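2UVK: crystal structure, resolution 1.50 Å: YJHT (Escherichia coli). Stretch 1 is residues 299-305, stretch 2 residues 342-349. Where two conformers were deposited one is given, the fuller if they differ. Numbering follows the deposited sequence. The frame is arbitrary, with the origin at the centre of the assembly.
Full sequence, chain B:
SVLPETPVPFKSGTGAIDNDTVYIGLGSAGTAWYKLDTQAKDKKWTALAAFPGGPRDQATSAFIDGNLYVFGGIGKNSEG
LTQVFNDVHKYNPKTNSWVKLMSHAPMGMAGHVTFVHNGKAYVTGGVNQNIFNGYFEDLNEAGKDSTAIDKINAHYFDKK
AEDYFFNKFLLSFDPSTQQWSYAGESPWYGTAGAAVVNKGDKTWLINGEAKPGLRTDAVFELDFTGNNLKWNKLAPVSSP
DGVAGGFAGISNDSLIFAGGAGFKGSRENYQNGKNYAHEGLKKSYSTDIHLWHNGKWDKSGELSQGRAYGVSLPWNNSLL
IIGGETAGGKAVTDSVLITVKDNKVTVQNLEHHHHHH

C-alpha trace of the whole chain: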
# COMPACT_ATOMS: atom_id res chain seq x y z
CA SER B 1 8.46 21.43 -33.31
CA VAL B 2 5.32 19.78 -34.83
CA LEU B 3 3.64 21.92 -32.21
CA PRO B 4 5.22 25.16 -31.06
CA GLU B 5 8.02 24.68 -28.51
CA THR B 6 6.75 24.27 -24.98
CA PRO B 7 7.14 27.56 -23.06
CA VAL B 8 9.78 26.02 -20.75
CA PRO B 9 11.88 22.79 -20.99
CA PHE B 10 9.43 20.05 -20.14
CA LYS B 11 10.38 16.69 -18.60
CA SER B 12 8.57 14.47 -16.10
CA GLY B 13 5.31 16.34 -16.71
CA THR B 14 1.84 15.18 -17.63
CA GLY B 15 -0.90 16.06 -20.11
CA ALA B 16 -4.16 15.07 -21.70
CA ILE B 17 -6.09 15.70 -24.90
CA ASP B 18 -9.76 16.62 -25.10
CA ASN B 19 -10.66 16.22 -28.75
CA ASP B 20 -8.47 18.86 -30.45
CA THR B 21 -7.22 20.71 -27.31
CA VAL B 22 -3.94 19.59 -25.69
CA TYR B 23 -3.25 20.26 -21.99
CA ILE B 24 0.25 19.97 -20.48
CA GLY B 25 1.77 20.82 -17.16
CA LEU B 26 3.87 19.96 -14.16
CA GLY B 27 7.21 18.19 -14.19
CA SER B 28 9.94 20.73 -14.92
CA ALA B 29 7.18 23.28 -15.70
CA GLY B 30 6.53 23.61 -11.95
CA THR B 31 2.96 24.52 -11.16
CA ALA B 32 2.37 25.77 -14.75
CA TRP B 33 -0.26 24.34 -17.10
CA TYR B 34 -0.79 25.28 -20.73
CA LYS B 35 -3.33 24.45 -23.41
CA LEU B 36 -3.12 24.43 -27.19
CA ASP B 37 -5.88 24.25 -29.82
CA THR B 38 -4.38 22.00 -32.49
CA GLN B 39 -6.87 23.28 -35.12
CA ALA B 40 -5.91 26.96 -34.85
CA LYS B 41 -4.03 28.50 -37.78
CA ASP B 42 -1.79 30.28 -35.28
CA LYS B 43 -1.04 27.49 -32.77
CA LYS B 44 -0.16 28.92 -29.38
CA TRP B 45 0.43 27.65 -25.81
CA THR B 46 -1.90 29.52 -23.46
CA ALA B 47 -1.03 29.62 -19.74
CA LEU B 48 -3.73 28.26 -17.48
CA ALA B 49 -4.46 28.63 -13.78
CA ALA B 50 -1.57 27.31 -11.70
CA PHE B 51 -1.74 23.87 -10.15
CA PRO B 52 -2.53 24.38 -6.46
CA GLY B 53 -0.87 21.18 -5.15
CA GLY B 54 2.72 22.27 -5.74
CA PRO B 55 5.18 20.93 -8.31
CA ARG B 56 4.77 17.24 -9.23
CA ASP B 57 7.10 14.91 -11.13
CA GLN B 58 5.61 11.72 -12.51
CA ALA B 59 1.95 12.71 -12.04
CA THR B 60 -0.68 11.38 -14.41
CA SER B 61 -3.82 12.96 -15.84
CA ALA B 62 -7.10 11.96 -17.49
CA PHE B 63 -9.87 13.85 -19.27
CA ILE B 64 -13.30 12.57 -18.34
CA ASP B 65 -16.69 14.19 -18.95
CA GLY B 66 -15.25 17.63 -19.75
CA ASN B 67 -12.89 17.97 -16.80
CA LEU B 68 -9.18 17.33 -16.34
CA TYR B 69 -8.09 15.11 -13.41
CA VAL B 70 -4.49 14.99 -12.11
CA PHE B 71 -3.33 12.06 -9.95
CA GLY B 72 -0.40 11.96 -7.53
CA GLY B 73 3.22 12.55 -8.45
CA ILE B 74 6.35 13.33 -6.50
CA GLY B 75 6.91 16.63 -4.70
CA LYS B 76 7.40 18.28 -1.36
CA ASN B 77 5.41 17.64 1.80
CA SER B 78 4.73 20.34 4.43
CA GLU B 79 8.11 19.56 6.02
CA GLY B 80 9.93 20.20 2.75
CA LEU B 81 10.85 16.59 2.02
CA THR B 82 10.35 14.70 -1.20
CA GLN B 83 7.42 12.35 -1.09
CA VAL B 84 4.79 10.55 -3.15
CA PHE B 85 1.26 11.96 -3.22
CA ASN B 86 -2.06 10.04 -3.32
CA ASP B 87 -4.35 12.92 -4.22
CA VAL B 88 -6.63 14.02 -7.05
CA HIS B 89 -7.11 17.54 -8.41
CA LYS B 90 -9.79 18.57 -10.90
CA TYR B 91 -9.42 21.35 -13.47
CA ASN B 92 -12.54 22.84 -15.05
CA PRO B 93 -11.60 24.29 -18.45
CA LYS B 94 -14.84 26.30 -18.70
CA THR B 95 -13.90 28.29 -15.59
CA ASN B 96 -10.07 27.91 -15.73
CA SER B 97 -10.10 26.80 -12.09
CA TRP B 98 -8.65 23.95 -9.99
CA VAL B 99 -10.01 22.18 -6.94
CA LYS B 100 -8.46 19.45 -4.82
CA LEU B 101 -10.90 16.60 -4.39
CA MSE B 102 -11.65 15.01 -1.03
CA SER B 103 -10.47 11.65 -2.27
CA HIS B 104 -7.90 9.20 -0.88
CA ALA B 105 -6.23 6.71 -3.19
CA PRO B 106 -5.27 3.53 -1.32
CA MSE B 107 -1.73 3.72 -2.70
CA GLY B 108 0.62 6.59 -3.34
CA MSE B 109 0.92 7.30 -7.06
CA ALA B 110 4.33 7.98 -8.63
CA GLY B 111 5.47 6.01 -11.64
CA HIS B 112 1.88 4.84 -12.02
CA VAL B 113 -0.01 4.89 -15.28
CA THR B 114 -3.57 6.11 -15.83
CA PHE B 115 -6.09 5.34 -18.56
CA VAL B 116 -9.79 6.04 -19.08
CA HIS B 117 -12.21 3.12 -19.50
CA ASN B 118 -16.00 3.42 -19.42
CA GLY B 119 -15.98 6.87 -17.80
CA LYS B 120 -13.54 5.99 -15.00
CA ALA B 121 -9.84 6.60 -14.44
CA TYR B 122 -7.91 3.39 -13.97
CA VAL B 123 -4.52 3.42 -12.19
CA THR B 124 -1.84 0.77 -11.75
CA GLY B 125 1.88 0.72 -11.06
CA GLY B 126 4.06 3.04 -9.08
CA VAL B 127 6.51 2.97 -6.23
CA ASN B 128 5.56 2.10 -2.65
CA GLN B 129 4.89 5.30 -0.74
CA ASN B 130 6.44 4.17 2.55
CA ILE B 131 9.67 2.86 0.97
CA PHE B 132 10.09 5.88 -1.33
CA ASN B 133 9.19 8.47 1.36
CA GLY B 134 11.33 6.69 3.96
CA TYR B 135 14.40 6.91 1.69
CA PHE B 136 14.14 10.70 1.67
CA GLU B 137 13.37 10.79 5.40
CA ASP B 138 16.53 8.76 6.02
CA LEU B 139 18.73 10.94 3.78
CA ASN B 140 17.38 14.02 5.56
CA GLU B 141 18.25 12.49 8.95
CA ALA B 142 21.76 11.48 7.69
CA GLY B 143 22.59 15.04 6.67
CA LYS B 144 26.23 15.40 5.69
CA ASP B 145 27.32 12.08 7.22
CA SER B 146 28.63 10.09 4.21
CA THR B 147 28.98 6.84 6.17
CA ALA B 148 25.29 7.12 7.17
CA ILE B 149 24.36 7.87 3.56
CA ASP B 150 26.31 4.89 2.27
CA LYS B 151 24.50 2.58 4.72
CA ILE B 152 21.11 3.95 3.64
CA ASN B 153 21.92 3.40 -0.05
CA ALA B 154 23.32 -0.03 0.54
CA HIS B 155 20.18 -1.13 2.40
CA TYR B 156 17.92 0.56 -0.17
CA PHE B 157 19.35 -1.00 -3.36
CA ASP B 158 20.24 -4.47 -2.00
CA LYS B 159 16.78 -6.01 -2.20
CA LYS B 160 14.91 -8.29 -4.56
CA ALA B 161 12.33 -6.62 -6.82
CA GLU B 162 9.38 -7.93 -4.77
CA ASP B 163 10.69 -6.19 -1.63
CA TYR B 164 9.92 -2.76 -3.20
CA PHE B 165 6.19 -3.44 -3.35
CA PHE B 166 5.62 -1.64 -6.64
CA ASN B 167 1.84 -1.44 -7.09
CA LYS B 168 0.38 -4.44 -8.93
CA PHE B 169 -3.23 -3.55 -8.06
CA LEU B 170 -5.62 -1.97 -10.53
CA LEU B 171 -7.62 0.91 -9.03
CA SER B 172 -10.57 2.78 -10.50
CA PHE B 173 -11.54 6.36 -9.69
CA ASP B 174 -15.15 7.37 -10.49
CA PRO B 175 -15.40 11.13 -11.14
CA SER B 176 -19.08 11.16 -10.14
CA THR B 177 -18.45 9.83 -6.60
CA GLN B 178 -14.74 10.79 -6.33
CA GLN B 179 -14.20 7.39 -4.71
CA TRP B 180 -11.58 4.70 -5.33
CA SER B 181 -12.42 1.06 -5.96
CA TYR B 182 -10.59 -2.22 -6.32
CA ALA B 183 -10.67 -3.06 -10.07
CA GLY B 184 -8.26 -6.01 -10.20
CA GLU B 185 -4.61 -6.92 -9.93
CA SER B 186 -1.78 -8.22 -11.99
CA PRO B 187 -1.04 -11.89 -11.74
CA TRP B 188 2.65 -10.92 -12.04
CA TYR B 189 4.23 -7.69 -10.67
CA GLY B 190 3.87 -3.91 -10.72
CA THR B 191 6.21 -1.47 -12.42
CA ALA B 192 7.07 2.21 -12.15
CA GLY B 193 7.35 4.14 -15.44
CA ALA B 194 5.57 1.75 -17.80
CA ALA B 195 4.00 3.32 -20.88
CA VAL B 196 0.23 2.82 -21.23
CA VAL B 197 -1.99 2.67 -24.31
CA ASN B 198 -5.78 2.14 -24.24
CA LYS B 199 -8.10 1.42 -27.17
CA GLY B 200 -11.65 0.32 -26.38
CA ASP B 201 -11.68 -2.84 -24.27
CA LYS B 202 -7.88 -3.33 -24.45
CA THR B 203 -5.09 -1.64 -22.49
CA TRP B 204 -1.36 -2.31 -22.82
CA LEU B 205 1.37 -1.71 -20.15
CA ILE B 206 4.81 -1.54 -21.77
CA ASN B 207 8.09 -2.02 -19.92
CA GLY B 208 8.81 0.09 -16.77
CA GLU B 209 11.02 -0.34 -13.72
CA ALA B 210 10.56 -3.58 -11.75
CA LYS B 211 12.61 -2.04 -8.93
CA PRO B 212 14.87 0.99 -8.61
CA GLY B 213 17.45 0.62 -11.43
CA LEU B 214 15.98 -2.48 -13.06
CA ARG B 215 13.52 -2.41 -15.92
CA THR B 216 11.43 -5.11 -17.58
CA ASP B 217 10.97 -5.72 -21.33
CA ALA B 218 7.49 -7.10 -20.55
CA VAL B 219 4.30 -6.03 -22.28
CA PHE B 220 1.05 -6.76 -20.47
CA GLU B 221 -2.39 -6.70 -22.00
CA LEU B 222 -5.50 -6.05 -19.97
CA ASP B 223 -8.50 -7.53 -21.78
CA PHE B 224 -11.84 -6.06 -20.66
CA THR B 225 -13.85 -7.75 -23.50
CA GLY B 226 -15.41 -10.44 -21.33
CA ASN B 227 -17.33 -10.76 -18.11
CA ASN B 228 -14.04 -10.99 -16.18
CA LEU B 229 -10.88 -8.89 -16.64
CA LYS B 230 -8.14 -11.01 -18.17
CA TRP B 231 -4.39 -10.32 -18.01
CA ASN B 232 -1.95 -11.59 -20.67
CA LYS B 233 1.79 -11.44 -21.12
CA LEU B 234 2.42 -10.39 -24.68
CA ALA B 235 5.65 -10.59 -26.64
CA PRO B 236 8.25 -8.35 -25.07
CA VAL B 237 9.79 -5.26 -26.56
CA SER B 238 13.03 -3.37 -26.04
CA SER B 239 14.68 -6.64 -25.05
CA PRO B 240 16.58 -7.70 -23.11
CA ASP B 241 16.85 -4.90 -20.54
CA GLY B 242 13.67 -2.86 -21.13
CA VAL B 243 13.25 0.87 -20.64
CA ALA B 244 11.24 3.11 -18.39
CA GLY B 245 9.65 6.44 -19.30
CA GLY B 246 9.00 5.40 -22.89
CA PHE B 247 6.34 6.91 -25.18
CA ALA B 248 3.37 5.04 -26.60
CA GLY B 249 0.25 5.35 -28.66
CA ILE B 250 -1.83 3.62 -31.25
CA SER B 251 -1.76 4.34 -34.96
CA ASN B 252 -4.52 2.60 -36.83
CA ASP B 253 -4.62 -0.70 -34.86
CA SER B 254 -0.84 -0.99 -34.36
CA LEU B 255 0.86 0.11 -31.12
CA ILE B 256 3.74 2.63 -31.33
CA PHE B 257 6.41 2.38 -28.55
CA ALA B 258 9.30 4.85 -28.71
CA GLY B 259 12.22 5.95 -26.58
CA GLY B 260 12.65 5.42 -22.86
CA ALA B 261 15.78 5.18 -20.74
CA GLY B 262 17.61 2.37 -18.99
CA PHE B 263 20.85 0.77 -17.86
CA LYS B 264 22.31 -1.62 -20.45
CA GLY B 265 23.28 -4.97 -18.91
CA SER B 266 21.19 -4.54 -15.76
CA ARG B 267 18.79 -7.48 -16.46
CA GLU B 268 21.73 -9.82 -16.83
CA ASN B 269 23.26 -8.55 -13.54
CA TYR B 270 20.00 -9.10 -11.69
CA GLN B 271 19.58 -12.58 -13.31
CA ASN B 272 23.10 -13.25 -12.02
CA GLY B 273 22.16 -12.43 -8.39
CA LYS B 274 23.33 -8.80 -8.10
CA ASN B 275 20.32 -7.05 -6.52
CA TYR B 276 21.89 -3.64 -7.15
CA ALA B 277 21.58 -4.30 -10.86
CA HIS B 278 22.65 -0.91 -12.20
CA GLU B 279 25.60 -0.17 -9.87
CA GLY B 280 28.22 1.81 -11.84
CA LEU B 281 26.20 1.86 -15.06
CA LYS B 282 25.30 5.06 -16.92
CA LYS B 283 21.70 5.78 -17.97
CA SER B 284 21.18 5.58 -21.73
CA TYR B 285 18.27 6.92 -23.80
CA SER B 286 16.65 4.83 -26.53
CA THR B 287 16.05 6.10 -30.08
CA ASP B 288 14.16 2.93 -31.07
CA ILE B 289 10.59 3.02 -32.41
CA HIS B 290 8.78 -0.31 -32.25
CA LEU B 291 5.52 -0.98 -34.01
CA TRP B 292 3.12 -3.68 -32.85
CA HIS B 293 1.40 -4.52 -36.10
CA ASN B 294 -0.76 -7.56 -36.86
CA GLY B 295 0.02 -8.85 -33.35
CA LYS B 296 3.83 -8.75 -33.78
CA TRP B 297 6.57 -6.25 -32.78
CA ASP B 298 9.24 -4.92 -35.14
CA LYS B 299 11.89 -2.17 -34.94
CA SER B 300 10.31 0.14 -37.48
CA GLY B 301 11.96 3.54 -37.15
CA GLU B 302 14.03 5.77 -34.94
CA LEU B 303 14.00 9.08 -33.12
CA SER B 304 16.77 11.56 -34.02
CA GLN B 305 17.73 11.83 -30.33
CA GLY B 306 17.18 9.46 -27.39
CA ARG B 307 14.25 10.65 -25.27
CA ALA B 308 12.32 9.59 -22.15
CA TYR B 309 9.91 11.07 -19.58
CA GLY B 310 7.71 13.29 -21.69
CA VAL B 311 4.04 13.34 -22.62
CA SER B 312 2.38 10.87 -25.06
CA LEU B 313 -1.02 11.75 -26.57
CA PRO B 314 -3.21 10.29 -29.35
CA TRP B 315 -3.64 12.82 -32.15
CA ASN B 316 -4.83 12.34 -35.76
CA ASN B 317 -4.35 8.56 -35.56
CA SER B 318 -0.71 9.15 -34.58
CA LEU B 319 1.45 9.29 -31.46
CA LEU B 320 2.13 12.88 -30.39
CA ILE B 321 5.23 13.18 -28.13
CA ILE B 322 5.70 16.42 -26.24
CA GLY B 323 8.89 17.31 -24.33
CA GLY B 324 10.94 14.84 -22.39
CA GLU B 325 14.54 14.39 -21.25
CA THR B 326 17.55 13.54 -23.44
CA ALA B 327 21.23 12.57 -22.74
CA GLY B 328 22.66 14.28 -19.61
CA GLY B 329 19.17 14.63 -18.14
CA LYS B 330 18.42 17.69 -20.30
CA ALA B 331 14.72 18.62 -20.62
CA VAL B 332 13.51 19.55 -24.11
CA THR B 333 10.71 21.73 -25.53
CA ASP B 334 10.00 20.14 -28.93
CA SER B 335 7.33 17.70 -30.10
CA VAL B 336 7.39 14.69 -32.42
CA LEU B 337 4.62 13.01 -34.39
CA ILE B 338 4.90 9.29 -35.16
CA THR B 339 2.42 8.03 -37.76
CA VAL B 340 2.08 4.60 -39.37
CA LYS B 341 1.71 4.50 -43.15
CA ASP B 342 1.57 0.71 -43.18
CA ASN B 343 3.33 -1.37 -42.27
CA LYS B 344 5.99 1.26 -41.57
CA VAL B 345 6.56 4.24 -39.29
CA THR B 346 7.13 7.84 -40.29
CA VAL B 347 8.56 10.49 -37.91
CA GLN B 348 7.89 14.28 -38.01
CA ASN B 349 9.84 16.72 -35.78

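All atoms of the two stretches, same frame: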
# COMPACT_ATOMS: atom_id res chain seq x y z
N LYS B 299 11.20 -3.47 -34.91
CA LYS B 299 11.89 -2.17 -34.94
C LYS B 299 11.63 -1.53 -36.29
O LYS B 299 12.04 -2.06 -37.34
CB LYS B 299 13.39 -2.32 -34.69
CG LYS B 299 14.13 -1.01 -34.43
N SER B 300 10.91 -0.42 -36.28
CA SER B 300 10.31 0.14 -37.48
C SER B 300 10.81 1.53 -37.83
O SER B 300 10.64 1.97 -38.94
CB SER B 300 8.79 0.17 -37.31
OG SER B 300 8.15 0.72 -38.45
N GLY B 301 11.37 2.25 -36.86
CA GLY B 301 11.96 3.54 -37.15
C GLY B 301 12.85 3.97 -36.01
O GLY B 301 13.17 3.18 -35.10
N GLU B 302 13.22 5.24 -36.02
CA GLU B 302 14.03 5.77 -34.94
C GLU B 302 13.78 7.25 -34.73
O GLU B 302 13.41 7.98 -35.66
CB GLU B 302 15.51 5.52 -35.22
CG GLU B 302 16.03 6.28 -36.42
CD GLU B 302 17.39 5.83 -36.88
OE1 GLU B 302 18.26 5.46 -36.04
OE2 GLU B 302 17.59 5.86 -38.11
N LEU B 303 13.97 7.67 -33.49
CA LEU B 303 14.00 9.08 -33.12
C LEU B 303 15.39 9.60 -33.46
O LEU B 303 16.34 8.83 -33.49
CB LEU B 303 13.78 9.22 -31.62
CG LEU B 303 12.48 8.66 -31.03
CD1 LEU B 303 12.47 8.83 -29.50
CD2 LEU B 303 11.27 9.34 -31.66
N SER B 304 15.49 10.90 -33.74
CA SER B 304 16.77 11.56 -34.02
C SER B 304 17.67 11.60 -32.79
O SER B 304 18.89 11.47 -32.89
CB SER B 304 16.56 12.98 -34.55
OG SER B 304 15.97 13.82 -33.57
N GLN B 305 17.04 11.77 -31.63
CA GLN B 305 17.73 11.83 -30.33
C GLN B 305 17.00 10.94 -29.33
O GLN B 305 15.78 10.86 -29.34
CB GLN B 305 17.79 13.27 -29.81
CG GLN B 305 18.81 14.11 -30.55
CD GLN B 305 18.96 15.53 -30.02
OE1 GLN B 305 19.01 15.74 -28.81
NE2 GLN B 305 19.06 16.50 -30.93
N ASP B 342 1.24 2.13 -43.33
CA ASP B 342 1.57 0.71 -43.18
C ASP B 342 2.63 0.12 -44.11
O ASP B 342 2.86 0.64 -45.20
N ASN B 343 3.31 -0.94 -43.67
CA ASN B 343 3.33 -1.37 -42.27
C ASN B 343 4.57 -0.74 -41.62
O ASN B 343 5.35 -1.43 -40.96
N LYS B 344 4.74 0.56 -41.84
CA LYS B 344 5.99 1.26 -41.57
C LYS B 344 5.73 2.57 -40.85
O LYS B 344 4.67 3.18 -41.03
CB LYS B 344 6.73 1.53 -42.88
N VAL B 345 6.70 3.01 -40.05
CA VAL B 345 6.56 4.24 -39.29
C VAL B 345 7.19 5.42 -40.01
O VAL B 345 8.19 5.27 -40.72
CB VAL B 345 7.12 4.10 -37.86
CG1 VAL B 345 8.13 5.19 -37.55
CG2 VAL B 345 5.97 4.11 -36.87
N THR B 346 6.58 6.58 -39.84
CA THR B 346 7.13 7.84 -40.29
C THR B 346 7.21 8.80 -39.09
O THR B 346 6.33 8.78 -38.23
CB THR B 346 6.26 8.45 -41.39
OG1 THR B 346 4.96 8.76 -40.85
CG2 THR B 346 6.11 7.45 -42.54
N VAL B 347 8.26 9.61 -39.06
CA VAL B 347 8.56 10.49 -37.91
C VAL B 347 8.71 11.97 -38.34
O VAL B 347 9.55 12.30 -39.19
CB VAL B 347 9.85 10.02 -37.19
CG1 VAL B 347 10.16 10.92 -36.00
CG2 VAL B 347 9.73 8.56 -36.75
N GLN B 348 7.90 12.84 -37.74
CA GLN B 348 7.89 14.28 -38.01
C GLN B 348 8.35 15.05 -36.77
O GLN B 348 7.84 14.82 -35.69
CB GLN B 348 6.48 14.71 -38.40
CG GLN B 348 6.34 16.17 -38.87
CD GLN B 348 4.91 16.55 -39.22
OE1 GLN B 348 4.52 17.71 -39.04
NE2 GLN B 348 4.13 15.60 -39.70
N ASN B 349 9.32 15.95 -36.93
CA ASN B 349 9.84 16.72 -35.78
C ASN B 349 10.55 17.99 -36.25
O ASN B 349 11.56 17.91 -36.95
CB ASN B 349 10.78 15.84 -34.93
CG ASN B 349 11.52 16.62 -33.83
OD1 ASN B 349 10.93 17.41 -33.07
ND2 ASN B 349 12.82 16.39 -33.73

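This is a small contact, mostly of side chains on backbone, between two nearly parallel strands, held by one weak hydrogen bond and a few van der Waals touches. The strands 299-302 and 344-348 run in the same direction, with an angle of 11° between them. Their axes approach to 5.8 Å, wider than the usual spacing of paired strands, and no backbone-to-backbone hydrogen bond joins them. Together the two stretches bury 237 Å².

Ser 300 is the centre of the contact. Its CA-to-CB bond points toward the other strand, and chi1 is t. The backbone N of Val 345 donates to OG of Ser 300 at 3.1 Å. The N-H...O angle is 131°, so the bond is weak. Ser 300 OG also lies 3.6 Å from Val 345 CB and 3.8 Å from Lys 344 CA.

Gly 301 comes next. Its CA packs against CG1 of Val 345 at 4.2 Å. An ideal CB on Gly 301 would lie 2.8 Å from CG1 of Val 345, a clash, so the absence of a side chain leaves room for the valine.

Val 347 also points toward stretch 1, and its CG2 meets the backbone O of Glu 302 at 3.9 Å. The Glu 302 side chain itself starts away from the contact. Between the two valines, Thr 346 points away and makes no contact with stretch 1, as strand alternation predicts.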